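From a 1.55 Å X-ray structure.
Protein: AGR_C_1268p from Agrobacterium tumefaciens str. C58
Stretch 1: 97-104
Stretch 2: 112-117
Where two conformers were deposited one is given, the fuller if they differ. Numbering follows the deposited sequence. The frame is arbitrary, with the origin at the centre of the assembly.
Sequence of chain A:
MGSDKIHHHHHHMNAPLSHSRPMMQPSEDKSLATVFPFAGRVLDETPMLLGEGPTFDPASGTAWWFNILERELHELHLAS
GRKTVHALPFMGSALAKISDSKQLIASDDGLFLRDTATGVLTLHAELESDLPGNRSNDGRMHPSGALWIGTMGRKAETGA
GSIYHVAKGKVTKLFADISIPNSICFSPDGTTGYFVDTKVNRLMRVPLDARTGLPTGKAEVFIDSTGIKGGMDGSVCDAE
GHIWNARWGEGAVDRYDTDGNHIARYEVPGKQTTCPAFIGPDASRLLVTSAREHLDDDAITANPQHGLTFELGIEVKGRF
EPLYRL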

# COMPACT_ATOMS: atom_id res chain seq x y z
N LYS A 97 -11.93 4.91 1.11
CA LYS A 97 -13.29 5.30 0.83
C LYS A 97 -13.96 5.76 2.11
O LYS A 97 -13.83 5.10 3.13
CB LYS A 97 -14.06 4.12 0.21
CG LYS A 97 -15.53 4.39 -0.15
CD LYS A 97 -16.14 3.24 -0.96
CE LYS A 97 -17.53 3.52 -1.34
NZ LYS A 97 -18.13 2.44 -2.20
N ILE A 98 -14.73 6.85 2.02
CA ILE A 98 -15.64 7.30 3.08
C ILE A 98 -17.09 6.92 2.77
O ILE A 98 -17.86 6.42 3.65
CB ILE A 98 -15.47 8.78 3.33
CG1 ILE A 98 -14.08 9.07 3.85
CG2 ILE A 98 -16.54 9.29 4.33
CD1 ILE A 98 -13.74 10.54 3.92
N SER A 99 -17.47 7.18 1.53
CA SER A 99 -18.83 6.93 1.09
C SER A 99 -18.82 6.86 -0.43
O SER A 99 -17.78 7.05 -1.06
CB SER A 99 -19.75 8.07 1.54
OG SER A 99 -19.53 9.22 0.73
N ASP A 100 -19.97 6.67 -1.05
CA ASP A 100 -19.95 6.64 -2.50
C ASP A 100 -19.60 8.01 -3.12
O ASP A 100 -19.30 8.06 -4.29
CB ASP A 100 -21.26 6.11 -3.06
CG ASP A 100 -21.41 4.58 -2.90
OD1 ASP A 100 -20.40 3.84 -2.74
OD2 ASP A 100 -22.57 4.11 -2.96
N SER A 101 -19.65 9.09 -2.33
CA SER A 101 -19.32 10.42 -2.84
C SER A 101 -18.03 11.05 -2.29
O SER A 101 -17.70 12.16 -2.69
CB SER A 101 -20.49 11.34 -2.56
OG SER A 101 -20.78 11.43 -1.17
N LYS A 102 -17.33 10.38 -1.37
CA LYS A 102 -16.18 10.97 -0.71
C LYS A 102 -15.09 9.94 -0.45
O LYS A 102 -15.37 8.78 -0.11
CB LYS A 102 -16.58 11.60 0.63
CG LYS A 102 -17.60 12.73 0.57
CD LYS A 102 -16.93 14.07 0.28
N GLN A 103 -13.85 10.40 -0.59
CA GLN A 103 -12.68 9.62 -0.30
C GLN A 103 -11.77 10.46 0.63
O GLN A 103 -11.87 11.69 0.68
CB GLN A 103 -11.90 9.34 -1.57
CG GLN A 103 -12.64 8.50 -2.59
CD GLN A 103 -12.02 8.55 -3.99
OE1 GLN A 103 -11.49 9.57 -4.40
NE2 GLN A 103 -12.10 7.44 -4.71
N LEU A 104 -10.85 9.76 1.30
CA LEU A 104 -9.75 10.35 2.11
C LEU A 104 -8.43 10.05 1.41
O LEU A 104 -8.20 8.92 0.98
CB LEU A 104 -9.75 9.72 3.52
CG LEU A 104 -8.60 10.17 4.43
CD1 LEU A 104 -8.72 11.62 4.85
CD2 LEU A 104 -8.49 9.28 5.64
N PHE A 112 -6.58 14.91 3.13
CA PHE A 112 -7.58 15.69 2.39
C PHE A 112 -8.79 14.82 2.06
O PHE A 112 -8.65 13.61 1.77
CB PHE A 112 -6.98 16.18 1.08
CG PHE A 112 -6.00 17.30 1.25
CD1 PHE A 112 -4.73 17.04 1.71
CD2 PHE A 112 -6.38 18.63 1.02
CE1 PHE A 112 -3.82 18.07 1.89
CE2 PHE A 112 -5.46 19.66 1.21
CZ PHE A 112 -4.18 19.38 1.67
N LEU A 113 -9.96 15.43 2.13
CA LEU A 113 -11.19 14.83 1.60
C LEU A 113 -11.26 15.11 0.10
O LEU A 113 -10.91 16.20 -0.34
CB LEU A 113 -12.41 15.44 2.28
CG LEU A 113 -12.51 15.30 3.80
CD1 LEU A 113 -13.93 15.73 4.28
CD2 LEU A 113 -12.19 13.89 4.28
N ARG A 114 -11.72 14.13 -0.67
CA ARG A 114 -11.86 14.27 -2.10
C ARG A 114 -13.31 13.95 -2.43
O ARG A 114 -13.80 12.87 -2.08
CB ARG A 114 -10.97 13.29 -2.85
CG ARG A 114 -11.13 13.40 -4.38
CD ARG A 114 -10.04 12.62 -5.10
NE ARG A 114 -10.22 12.76 -6.52
CZ ARG A 114 -11.05 12.04 -7.27
NH1 ARG A 114 -11.71 10.99 -6.81
NH2 ARG A 114 -11.15 12.34 -8.54
N ASP A 115 -13.98 14.90 -3.08
CA ASP A 115 -15.33 14.67 -3.59
C ASP A 115 -15.21 13.91 -4.90
O ASP A 115 -14.54 14.37 -5.82
CB ASP A 115 -16.01 16.00 -3.81
CG ASP A 115 -17.46 15.84 -4.22
OD1 ASP A 115 -17.71 15.48 -5.39
OD2 ASP A 115 -18.34 16.06 -3.36
N THR A 116 -15.82 12.73 -5.00
CA THR A 116 -15.53 11.90 -6.16
C THR A 116 -16.21 12.40 -7.43
O THR A 116 -15.73 12.16 -8.54
CB THR A 116 -15.89 10.44 -5.88
OG1 THR A 116 -17.29 10.38 -5.69
CG2 THR A 116 -15.23 9.95 -4.61
N ALA A 117 -17.28 13.16 -7.27
CA ALA A 117 -17.96 13.76 -8.44
C ALA A 117 -17.21 14.94 -9.08
O ALA A 117 -17.21 15.11 -10.30
CB ALA A 117 -19.37 14.21 -8.05
O HOH W 1 -17.27 7.03 -5.48
O HOH W 2 -19.12 13.30 -4.74

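Strands 102-104 and 112-115 run antiparallel, their axes 4.6 Å apart at closest approach. The CA-to-CB bond of Phe-112 points away from stretch 1, and the backbone makes the contact: Phe-112 O lies 3.5 Å from Leu-104 CA in a CA-H...O contact. Leu-113 pairs with Leu-104 at a non-hydrogen-bonded position, where Leu-113 CA makes a CA-H...O contact with Gln-103 O (3.3 Å). Leu-113 CD2 packs 3.7 Å from Ile-98 CD1 and 4.2 Å from Leu-104 CD1, an apolar cluster on the face that also carries Lys-102 and Asp-115. Arg-114 is the hydrogen-bonded partner of Gln-103. Arg-114 N donates to Gln-103 O (2.8 Å), and Gln-103 N to Arg-114 O (2.9 Å). On the other face their side chains repeat the pairing: Arg-114 NH1 donates to Gln-103 OE1 at 2.8 Å, the oxygen lying near the guanidinium plane, at its edge. Asp-115 sits opposite Lys-102, whose chain is modelled only to CD, 4.4 Å from Asp-115 OD2. Water 2 donates to both Asp-115 OD1 and Ser-101 O (2.7 Å each), bridging the stretches. Thr-116 extends the ladder past the strand: its N donates to Ser-101 O (3.0 Å, 168°), within the type I turn from Ser-99 to Lys-102. Thr-116 CG2 packs 3.6 Å from Gln-103 CD. Ala-117 leaves the contact, its N bonding weakly to Asp-115 OD1 (3.0 Å).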